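PDB 5V0T: alpha,alpha-trehalose-phosphate synthase (UDP-forming) from Burkholderia xenovorans, which is a glycosyltransferase of family 20 with a GT-B fold, in which two Rossmann-like domains face each other across a ligand-filled cleft. Local coordinates for residues 124-129 and 148-153; 275-280 and 312-317; 291-296 and 419-424. All blocks are in the same frame, centred on the assembly; numbering follows the deposited sequence.

Contact 1 of 3, residues 124-129 and 148-153; sequences QQLVPL and QALRAA
Leu126 and Val127 meet Leu150 methyl to methyl. The CD2 branch of Leu150 serves both partners, lying 4.2 Å from Leu126 CD2 and 4.3 Å from Val127 CG2. That valine methyl, anti to its own carbonyl carbon, also touches Ala153 CB at 4.0 Å. Ala153 CB in turn receives the amide end of Gln124, whose NE2 comes within 3.5 Å of it. Gln124 leaves its backbone facing away from 148-153, but the bend at chi2 (-44°) turns CD round and the amide finishes beside the alanine.

One step further out, Leu150 also rests on Ala123 of helix 109-126 and on Ile159 of strand 159-162, while Val155 packs against both Val127 and Leu150. Ala153 is where the chain leaves helix 146-152. The contact thus joins the C-terminal end of helix 109-126, with the 3-10 turn after it, to the end of helix 146-152; in the N-terminal Rossmann-like domain one helix comes before strand 135-139 and the other after it. Across the two segments the touching atoms are methyls and one amide nitrogen resting on carbon, so the attraction comes from dispersion and the burial of apolar surface, with little directional character.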
loop_
_atom_site.group_PDB
_atom_site.type_symbol
_atom_site.label_atom_id
_atom_site.label_comp_id
_atom_site.label_asym_id
_atom_site.label_seq_id
_atom_site.Cartn_x
_atom_site.Cartn_y
_atom_site.Cartn_z
ATOM N N GLN A 124 20.486 -8.327 14.062
ATOM C CA GLN A 124 21.476 -8.187 15.133
ATOM C C GLN A 124 21.251 -6.915 15.946
ATOM O O GLN A 124 21.500 -6.889 17.159
ATOM C CB GLN A 124 22.898 -8.176 14.566
ATOM C CG GLN A 124 23.526 -9.542 14.333
ATOM C CD GLN A 124 23.298 -10.518 15.481
ATOM O OE1 GLN A 124 23.448 -10.178 16.656
ATOM N NE2 GLN A 124 22.929 -11.741 15.136
ATOM N N GLN A 125 20.824 -5.840 15.294
ATOM C CA GLN A 125 20.538 -4.615 16.025
ATOM C C GLN A 125 19.319 -4.782 16.924
ATOM O O GLN A 125 19.262 -4.191 18.009
ATOM C CB GLN A 125 20.330 -3.457 15.043
ATOM C CG GLN A 125 21.514 -3.171 14.146
ATOM C CD GLN A 125 22.787 -2.920 14.922
ATOM O OE1 GLN A 125 23.818 -3.521 14.637
ATOM N NE2 GLN A 125 22.726 -2.030 15.905
ATOM N N LEU A 126 18.345 -5.588 16.498
ATOM C CA LEU A 126 17.130 -5.770 17.283
ATOM C C LEU A 126 17.365 -6.657 18.505
ATOM O O LEU A 126 16.809 -6.389 19.580
ATOM C CB LEU A 126 16.020 -6.341 16.394
ATOM C CG LEU A 126 14.693 -6.663 17.081
ATOM C CD1 LEU A 126 14.075 -5.380 17.643
ATOM C CD2 LEU A 126 13.716 -7.415 16.140
ATOM N N VAL A 127 18.196 -7.703 18.369
ATOM C CA VAL A 127 18.321 -8.707 19.435
ATOM C C VAL A 127 18.538 -8.093 20.817
ATOM O O VAL A 127 17.825 -8.481 21.753
ATOM C CB VAL A 127 19.397 -9.741 19.069
ATOM C CG1 VAL A 127 19.792 -10.573 20.307
ATOM C CG2 VAL A 127 18.886 -10.651 17.940
ATOM N N PRO A 128 19.474 -7.156 21.020
ATOM C CA PRO A 128 19.698 -6.638 22.383
ATOM C C PRO A 128 18.490 -5.941 22.982
ATOM O O PRO A 128 18.438 -5.773 24.198
ATOM C CB PRO A 128 20.865 -5.658 22.207
ATOM C CG PRO A 128 21.516 -6.050 20.946
ATOM C CD PRO A 128 20.419 -6.559 20.061
ATOM N N LEU A 129 17.518 -5.534 22.176
ATOM C CA LEU A 129 16.355 -4.829 22.696
ATOM C C LEU A 129 15.215 -5.762 23.073
ATOM O O LEU A 129 14.236 -5.307 23.672
ATOM C CB LEU A 129 15.860 -3.820 21.660
ATOM C CG LEU A 129 16.910 -2.816 21.203
ATOM C CD1 LEU A 129 16.444 -2.119 19.939
ATOM C CD2 LEU A 129 17.160 -1.809 22.328
ATOM N N GLN A 148 14.316 -15.941 9.729
ATOM C CA GLN A 148 15.451 -16.852 9.592
ATOM C C GLN A 148 16.687 -16.286 10.284
ATOM O O GLN A 148 17.371 -16.994 11.034
ATOM C CB GLN A 148 15.699 -17.099 8.100
ATOM C CG GLN A 148 16.623 -18.242 7.726
ATOM C CD GLN A 148 16.911 -18.253 6.224
ATOM O OE1 GLN A 148 17.605 -17.368 5.717
ATOM N NE2 GLN A 148 16.362 -19.239 5.506
ATOM N N ALA A 149 16.954 -14.994 10.089
ATOM C CA ALA A 149 18.093 -14.359 10.751
ATOM C C ALA A 149 17.913 -14.311 12.263
ATOM O O ALA A 149 18.872 -14.529 13.016
ATOM C CB ALA A 149 18.294 -12.946 10.200
ATOM N N LEU A 150 16.702 -13.997 12.734
ATOM C CA LEU A 150 16.478 -13.938 14.177
ATOM C C LEU A 150 16.720 -15.302 14.811
ATOM O O LEU A 150 17.421 -15.421 15.827
ATOM C CB LEU A 150 15.057 -13.453 14.473
ATOM C CG LEU A 150 14.762 -11.973 14.245
ATOM C CD1 LEU A 150 13.254 -11.725 14.310
ATOM C CD2 LEU A 150 15.485 -11.149 15.306
ATOM N N ARG A 151 16.148 -16.347 14.209
ATOM C CA ARG A 151 16.305 -17.696 14.743
ATOM C C ARG A 151 17.772 -18.108 14.786
ATOM O O ARG A 151 18.227 -18.734 15.754
ATOM C CB ARG A 151 15.497 -18.685 13.897
ATOM C CG ARG A 151 13.989 -18.448 13.919
ATOM C CD ARG A 151 13.352 -19.149 15.112
ATOM N NE ARG A 151 11.893 -19.027 15.151
ATOM C CZ ARG A 151 11.226 -18.317 16.057
ATOM N NH1 ARG A 151 11.881 -17.658 17.004
ATOM N NH2 ARG A 151 9.900 -18.263 16.020
ATOM N N ALA A 152 18.525 -17.773 13.742
ATOM C CA ALA A 152 19.951 -18.079 13.735
ATOM C C ALA A 152 20.679 -17.348 14.853
ATOM O O ALA A 152 21.693 -17.839 15.357
ATOM C CB ALA A 152 20.551 -17.722 12.375
ATOM N N ALA A 153 20.163 -16.191 15.276
ATOM C CA ALA A 153 20.741 -15.418 16.372
ATOM C C ALA A 153 20.242 -15.852 17.750
ATOM O O ALA A 153 20.526 -15.171 18.745
ATOM C CB ALA A 153 20.464 -13.927 16.166
#

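Contact 2 of 3, residues 275-280 and 312-317; sequences VDRLDY and PPTRAD. With G6P (6-O-phosphono-alpha-D-glucopyranose), chain J; UDP (uridine-5'-diphosphate), chain I.
Pro312 packs against the backbone of 276-278 where two loops leave neighbouring parallel strands, 270-275 and 305-310, on the cleft side of the C-terminal Rossmann-like domain of this GT-B fold. Its CD lies 3.2 Å from Asp276 O, and its CG faces the uracil O4 of UDP. Its carbonyl oxygen accepts from Leu278 N at 3.1 Å; Leu278 centres an inverse gamma turn.

Thr314 follows. Its OG1, anti to the backbone N (chi1 -179°), takes a hydrogen bond from Arg277 NH1 at 3.0 Å, in the guanidinium plane, while its CG2 sits 3.5 Å from Leu278 O. The same NH1 also gives to Asp279 OD2, on the anti lone pair. With NH1 gripped twice, Arg277 NE and NH2 donate hydrogen bonds to UDP O3B and O2B.

Arg315 stacks on Arg277, planes 27° apart, with Arg277 NH1 over the centre of one Arg315 face. Asp279 OD2, 3.5 Å from Arg315 NH1 but well out of its guanidinium plane, pairs by charge alone; with the ligand phosphates it probably offsets the like charges. Tyr321 OH bonds both Asp279 OD2 and Arg315 NH1. Arg315 NE donates to G6P O2P and its NH2 to O6, each at 3.0 Å.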
loop_
_atom_site.group_PDB
_atom_site.type_symbol
_atom_site.label_atom_id
_atom_site.label_comp_id
_atom_site.label_asym_id
_atom_site.label_seq_id
_atom_site.Cartn_x
_atom_site.Cartn_y
_atom_site.Cartn_z
ATOM N N VAL A 275 -5.066 10.200 -5.563
ATOM C CA VAL A 275 -3.891 10.388 -4.710
ATOM C C VAL A 275 -3.078 9.106 -4.779
ATOM O O VAL A 275 -3.556 8.055 -4.339
ATOM C CB VAL A 275 -4.251 10.672 -3.242
ATOM C CG1 VAL A 275 -2.975 10.822 -2.437
ATOM C CG2 VAL A 275 -5.137 11.914 -3.100
ATOM N N ASP A 276 -1.855 9.185 -5.315
ATOM C CA ASP A 276 -1.015 8.009 -5.548
ATOM C C ASP A 276 0.444 8.417 -5.487
ATOM O O ASP A 276 0.827 9.352 -6.188
ATOM C CB ASP A 276 -1.242 7.393 -6.944
ATOM C CG ASP A 276 -2.686 7.074 -7.244
ATOM O OD1 ASP A 276 -3.475 8.018 -7.472
ATOM O OD2 ASP A 276 -3.020 5.865 -7.308
ATOM N N ARG A 277 1.278 7.694 -4.731
ATOM C CA ARG A 277 2.708 7.753 -5.036
ATOM C C ARG A 277 2.875 7.560 -6.543
ATOM O O ARG A 277 2.143 6.781 -7.161
ATOM C CB ARG A 277 3.481 6.676 -4.266
ATOM C CG ARG A 277 3.610 6.901 -2.747
ATOM C CD ARG A 277 4.469 5.771 -2.095
ATOM N NE ARG A 277 3.904 4.468 -2.427
ATOM C CZ ARG A 277 4.376 3.651 -3.365
ATOM N NH1 ARG A 277 5.475 3.956 -4.047
ATOM N NH2 ARG A 277 3.741 2.518 -3.612
ATOM N N LEU A 278 3.794 8.308 -7.160
ATOM C CA LEU A 278 3.972 8.186 -8.611
ATOM C C LEU A 278 4.803 6.927 -8.890
ATOM O O LEU A 278 5.982 6.956 -9.256
ATOM C CB LEU A 278 4.578 9.451 -9.217
ATOM C CG LEU A 278 4.127 9.755 -10.662
ATOM C CD1 LEU A 278 4.645 11.108 -11.165
ATOM C CD2 LEU A 278 4.599 8.646 -11.641
ATOM N N ASP A 279 4.128 5.799 -8.722
ATOM C CA ASP A 279 4.675 4.466 -8.888
ATOM C C ASP A 279 4.094 3.850 -10.162
ATOM O O ASP A 279 2.924 4.072 -10.484
ATOM C CB ASP A 279 4.320 3.633 -7.646
ATOM C CG ASP A 279 5.141 2.368 -7.525
ATOM O OD1 ASP A 279 5.149 1.538 -8.464
ATOM O OD2 ASP A 279 5.803 2.214 -6.476
ATOM N N TYR A 280 4.901 3.069 -10.895
ATOM C CA TYR A 280 4.346 2.401 -12.071
ATOM C C TYR A 280 3.257 1.384 -11.711
ATOM O O TYR A 280 2.449 1.015 -12.570
ATOM C CB TYR A 280 5.464 1.729 -12.888
ATOM C CG TYR A 280 6.447 0.902 -12.086
ATOM C CD1 TYR A 280 6.102 -0.345 -11.593
ATOM C CD2 TYR A 280 7.723 1.379 -11.820
ATOM C CE1 TYR A 280 7.019 -1.115 -10.869
ATOM C CE2 TYR A 280 8.631 0.639 -11.090
ATOM C CZ TYR A 280 8.278 -0.604 -10.623
ATOM O OH TYR A 280 9.209 -1.327 -9.911
ATOM N N PRO A 312 2.738 12.235 -5.337
ATOM C CA PRO A 312 3.982 12.626 -4.679
ATOM C C PRO A 312 5.167 11.831 -5.200
ATOM O O PRO A 312 5.021 10.673 -5.632
ATOM C CB PRO A 312 3.716 12.316 -3.192
ATOM C CG PRO A 312 2.426 11.647 -3.115
ATOM C CD PRO A 312 1.679 11.902 -4.373
ATOM N N PRO A 313 6.367 12.408 -5.148
ATOM C CA PRO A 313 7.580 11.655 -5.471
ATOM C C PRO A 313 7.686 10.410 -4.608
ATOM O O PRO A 313 7.304 10.405 -3.433
ATOM C CB PRO A 313 8.710 12.640 -5.144
ATOM C CG PRO A 313 8.039 14.002 -5.100
ATOM C CD PRO A 313 6.665 13.753 -4.616
ATOM N N THR A 314 8.227 9.359 -5.205
ATOM C CA THR A 314 8.552 8.147 -4.477
ATOM C C THR A 314 9.796 7.544 -5.117
ATOM O O THR A 314 9.910 7.519 -6.343
ATOM C CB THR A 314 7.366 7.173 -4.503
ATOM O OG1 THR A 314 7.693 5.990 -3.770
ATOM C CG2 THR A 314 6.996 6.791 -5.935
ATOM N N ARG A 315 10.743 7.099 -4.294
ATOM C CA ARG A 315 11.891 6.322 -4.787
ATOM C C ARG A 315 12.562 7.007 -5.989
ATOM O O ARG A 315 12.896 6.385 -7.001
ATOM C CB ARG A 315 11.447 4.892 -5.119
ATOM C CG ARG A 315 10.876 4.157 -3.896
ATOM C CD ARG A 315 10.089 2.865 -4.220
ATOM N NE ARG A 315 9.263 2.456 -3.080
ATOM C CZ ARG A 315 8.349 1.488 -3.118
ATOM N NH1 ARG A 315 8.147 0.788 -4.237
ATOM N NH2 ARG A 315 7.632 1.217 -2.030
ATOM N N ALA A 316 12.766 8.323 -5.867
ATOM C CA ALA A 316 13.090 9.135 -7.035
ATOM C C ALA A 316 14.504 8.919 -7.551
ATOM O O ALA A 316 14.803 9.367 -8.663
ATOM C CB ALA A 316 12.878 10.625 -6.728
ATOM N N ASP A 317 15.376 8.252 -6.790
ATOM C CA ASP A 317 16.733 7.992 -7.249
ATOM C C ASP A 317 16.829 6.717 -8.079
ATOM O O ASP A 317 17.933 6.229 -8.338
ATOM C CB ASP A 317 17.706 7.962 -6.065
ATOM C CG ASP A 317 17.297 6.976 -4.973
ATOM O OD1 ASP A 317 16.342 6.213 -5.171
ATOM O OD2 ASP A 317 17.936 6.974 -3.900
HETATM C C1 G6P J . 4.177 0.604 0.035
HETATM C C2 G6P J . 4.994 -0.509 0.669
HETATM C C3 G6P J . 5.622 -0.032 1.981
HETATM C C4 G6P J . 6.434 1.239 1.714
HETATM C C5 G6P J . 5.540 2.287 1.049
HETATM C C6 G6P J . 6.318 3.584 0.816
HETATM O O1 G6P J . 3.132 0.924 0.946
HETATM O O2 G6P J . 4.154 -1.658 0.880
HETATM O O3 G6P J . 6.491 -1.073 2.456
HETATM O O4 G6P J . 6.930 1.773 2.959
HETATM O O5 G6P J . 5.000 1.764 -0.175
HETATM O O6 G6P J . 7.503 3.315 0.048
HETATM P P G6P J . 8.944 3.717 0.644
HETATM O O1P G6P J . 9.023 5.221 0.576
HETATM O O2P G6P J . 9.919 2.987 -0.238
HETATM O O3P G6P J . 8.930 3.213 2.069
HETATM N N1 UDP I . -0.691 9.724 1.659
HETATM C C2 UDP I . -0.331 10.838 2.401
HETATM N N3 UDP I . 0.097 11.909 1.671
HETATM C C4 UDP I . 0.197 11.988 0.300
HETATM C C5 UDP I . -0.200 10.798 -0.405
HETATM C C6 UDP I . -0.634 9.731 0.284
HETATM O O2 UDP I . -0.374 10.866 3.619
HETATM O O4 UDP I . 0.600 13.037 -0.217
HETATM C "C1'" UDP I . -1.167 8.549 2.394
HETATM C "C2'" UDP I . -2.603 8.157 2.055
HETATM O "O2'" UDP I . -3.507 8.913 2.843
HETATM C "C3'" UDP I . -2.592 6.670 2.418
HETATM C "C4'" UDP I . -1.170 6.243 2.034
HETATM O "O4'" UDP I . -0.371 7.445 2.029
HETATM O "O3'" UDP I . -2.797 6.440 3.809
HETATM C "C5'" UDP I . -1.042 5.543 0.708
HETATM O "O5'" UDP I . -1.370 4.156 0.922
HETATM P PA UDP I . -1.931 3.252 -0.250
HETATM O O1A UDP I . -3.035 3.961 -1.007
HETATM O O2A UDP I . -2.292 1.945 0.352
HETATM O O3A UDP I . -0.732 3.090 -1.267
HETATM P PB UDP I . 0.836 2.902 -1.135
HETATM O O1B UDP I . 1.001 2.105 0.162
HETATM O O2B UDP I . 1.171 2.001 -2.343
HETATM O O3B UDP I . 1.547 4.203 -1.139
#

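Contact 3 of 3, residues 291-296 and 419-424; sequences FERLLE and DIDGMA
Ala424 fits directly against the backbone of Leu294, and this is the close part of the contact: the two CA atoms are 5.0 Å apart. Ala424 CB lies 3.8 Å from Leu294 N and 4.3 Å from Leu294 CB, with Arg293 CG at 4.0 Å from the same methyl. With Ala424 CB as the whole side chain at the crossing, the axes of the short helix segments approach to 8.3 Å and cross at -72°. Leu294 continues the buried side along the partner helix, onto Leu427, Ala428 and Leu431.

Helix 284-297 is the connection of a beta-alpha-beta unit between strands 270-275 and 305-310 of the C-terminal Rossmann-like domain, and helix 420-432 follows the edge strand 413-415 of the same sheet. Asp419 caps the start of that second helix, its OD1 accepting from Gly422 N.

Towards solvent the packing gives way to a salt-bridge network of Arg293, Glu296 and Asp421. Arg293 is bent at chi2 (70°) and chi3, and Ile420 CG2 sits over the centre of one guanidinium face, 3.9 Å above the plane. At the edge, NH1 makes a salt-bridge hydrogen bond to Asp421 OD1 at 2.9 Å, in the guanidinium plane but from above the carboxylate, the planes 59° apart. NE bonds weakly to Glu296 OE1, at 3.2 Å, while OE2 of Glu296 pairs with Arg338.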
loop_
_atom_site.group_PDB
_atom_site.type_symbol
_atom_site.label_atom_id
_atom_site.label_comp_id
_atom_site.label_asym_id
_atom_site.label_seq_id
_atom_site.Cartn_x
_atom_site.Cartn_y
_atom_site.Cartn_z
ATOM N N PHE A 291 -9.484 9.348 -18.658
ATOM C CA PHE A 291 -10.049 10.686 -18.527
ATOM C C PHE A 291 -10.025 11.410 -19.866
ATOM O O PHE A 291 -10.985 12.098 -20.222
ATOM C CB PHE A 291 -9.294 11.496 -17.460
ATOM C CG PHE A 291 -9.829 12.915 -17.271
ATOM C CD1 PHE A 291 -11.121 13.131 -16.808
ATOM C CD2 PHE A 291 -9.044 14.028 -17.580
ATOM C CE1 PHE A 291 -11.617 14.426 -16.641
ATOM C CE2 PHE A 291 -9.527 15.329 -17.404
ATOM C CZ PHE A 291 -10.818 15.532 -16.926
ATOM N N GLU A 292 -8.936 11.268 -20.625
ATOM C CA GLU A 292 -8.912 11.825 -21.975
ATOM C C GLU A 292 -10.010 11.219 -22.854
ATOM O O GLU A 292 -10.676 11.938 -23.619
ATOM C CB GLU A 292 -7.531 11.600 -22.600
ATOM C CG GLU A 292 -7.421 11.969 -24.078
ATOM C CD GLU A 292 -6.029 11.652 -24.612
ATOM O OE1 GLU A 292 -5.448 12.483 -25.350
ATOM O OE2 GLU A 292 -5.506 10.581 -24.247
ATOM N N ARG A 293 -10.193 9.896 -22.784
ATOM C CA ARG A 293 -11.251 9.244 -23.557
ATOM C C ARG A 293 -12.632 9.743 -23.127
ATOM O O ARG A 293 -13.533 9.903 -23.962
ATOM C CB ARG A 293 -11.139 7.717 -23.401
ATOM C CG ARG A 293 -12.145 6.881 -24.198
ATOM C CD ARG A 293 -11.883 6.916 -25.710
ATOM N NE ARG A 293 -10.485 6.659 -26.045
ATOM C CZ ARG A 293 -9.938 5.451 -26.179
ATOM N NH1 ARG A 293 -10.654 4.339 -26.002
ATOM N NH2 ARG A 293 -8.656 5.354 -26.484
ATOM N N LEU A 294 -12.820 9.997 -21.826
ATOM C CA LEU A 294 -14.072 10.612 -21.372
ATOM C C LEU A 294 -14.332 11.931 -22.097
ATOM O O LEU A 294 -15.431 12.168 -22.618
ATOM C CB LEU A 294 -14.029 10.833 -19.858
ATOM C CG LEU A 294 -15.215 11.613 -19.262
ATOM C CD1 LEU A 294 -16.504 10.787 -19.368
ATOM C CD2 LEU A 294 -14.953 12.050 -17.814
ATOM N N LEU A 295 -13.317 12.800 -22.148
ATOM C CA LEU A 295 -13.474 14.096 -22.794
ATOM C C LEU A 295 -13.687 13.957 -24.299
ATOM O O LEU A 295 -14.451 14.732 -24.891
ATOM C CB LEU A 295 -12.257 14.974 -22.485
ATOM C CG LEU A 295 -12.019 15.282 -20.998
ATOM C CD1 LEU A 295 -10.800 16.189 -20.788
ATOM C CD2 LEU A 295 -13.275 15.906 -20.346
ATOM N N GLU A 296 -13.020 12.986 -24.943
ATOM C CA GLU A 296 -13.199 12.779 -26.381
ATOM C C GLU A 296 -14.646 12.464 -26.730
ATOM O O GLU A 296 -15.177 12.962 -27.731
ATOM C CB GLU A 296 -12.301 11.638 -26.876
ATOM C CG GLU A 296 -10.809 11.955 -26.904
ATOM C CD GLU A 296 -9.976 10.733 -27.258
ATOM O OE1 GLU A 296 -10.541 9.612 -27.291
ATOM O OE2 GLU A 296 -8.763 10.895 -27.515
ATOM N N ASP A 419 -8.626 -1.503 -19.698
ATOM C CA ASP A 419 -9.770 -1.213 -20.569
ATOM C C ASP A 419 -10.058 0.280 -20.503
ATOM O O ASP A 419 -10.796 0.761 -19.638
ATOM C CB ASP A 419 -10.971 -2.047 -20.137
ATOM C CG ASP A 419 -12.170 -1.889 -21.044
ATOM O OD1 ASP A 419 -12.162 -1.076 -22.009
ATOM O OD2 ASP A 419 -13.143 -2.610 -20.777
ATOM N N ILE A 420 -9.474 1.027 -21.441
ATOM C CA ILE A 420 -9.580 2.482 -21.394
ATOM C C ILE A 420 -11.032 2.926 -21.528
ATOM O O ILE A 420 -11.485 3.840 -20.822
ATOM C CB ILE A 420 -8.687 3.117 -22.473
ATOM C CG1 ILE A 420 -7.235 2.693 -22.257
ATOM C CG2 ILE A 420 -8.802 4.651 -22.431
ATOM C CD1 ILE A 420 -6.677 2.996 -20.844
ATOM N N ASP A 421 -11.783 2.293 -22.436
ATOM C CA ASP A 421 -13.196 2.627 -22.597
ATOM C C ASP A 421 -13.983 2.288 -21.341
ATOM O O ASP A 421 -14.841 3.067 -20.909
ATOM C CB ASP A 421 -13.786 1.892 -23.804
ATOM C CG ASP A 421 -13.396 2.523 -25.134
ATOM O OD1 ASP A 421 -13.421 3.761 -25.270
ATOM O OD2 ASP A 421 -13.056 1.770 -26.060
ATOM N N GLY A 422 -13.711 1.120 -20.749
ATOM C CA GLY A 422 -14.395 0.745 -19.522
ATOM C C GLY A 422 -14.164 1.732 -18.394
ATOM O O GLY A 422 -15.089 2.068 -17.649
ATOM N N MET A 423 -12.934 2.219 -18.252
ATOM C CA MET A 423 -12.685 3.196 -17.203
ATOM C C MET A 423 -13.377 4.516 -17.501
ATOM O O MET A 423 -13.946 5.129 -16.594
ATOM C CB MET A 423 -11.187 3.389 -17.000
ATOM C CG MET A 423 -10.563 2.187 -16.310
ATOM S SD MET A 423 -9.184 2.672 -15.282
ATOM C CE MET A 423 -8.036 3.316 -16.487
ATOM N N ALA A 424 -13.376 4.953 -18.766
ATOM C CA ALA A 424 -14.075 6.190 -19.114
ATOM C C ALA A 424 -15.572 6.058 -18.878
ATOM O O ALA A 424 -16.227 7.010 -18.435
ATOM C CB ALA A 424 -13.805 6.566 -20.576
#

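Contact 1 comes first along the chain and closes before the others begin; it lies in the N-terminal domain. Contacts 2 and 3 alternate in sequence, 275-280, 291-296, 312-317, then 419-424, and both are built on loops and helices that connect or follow strands of the six-stranded parallel sheet of the second domain. Helix 284-297 ties them together: it starts just after the loop 275-280 and carries 291-296. Centres of contacts 2 and 3 are 23 Å apart, with nearest atoms about 11 Å apart. Contact 1 is 32 Å from contact 2 and 51 Å from contact 3, centre to centre, on the opposite side of the chain's centre from contact 3. Contact 2, holding pocket residues for UDP and G6P, lines the cleft; the other two join helices towards the outer ends.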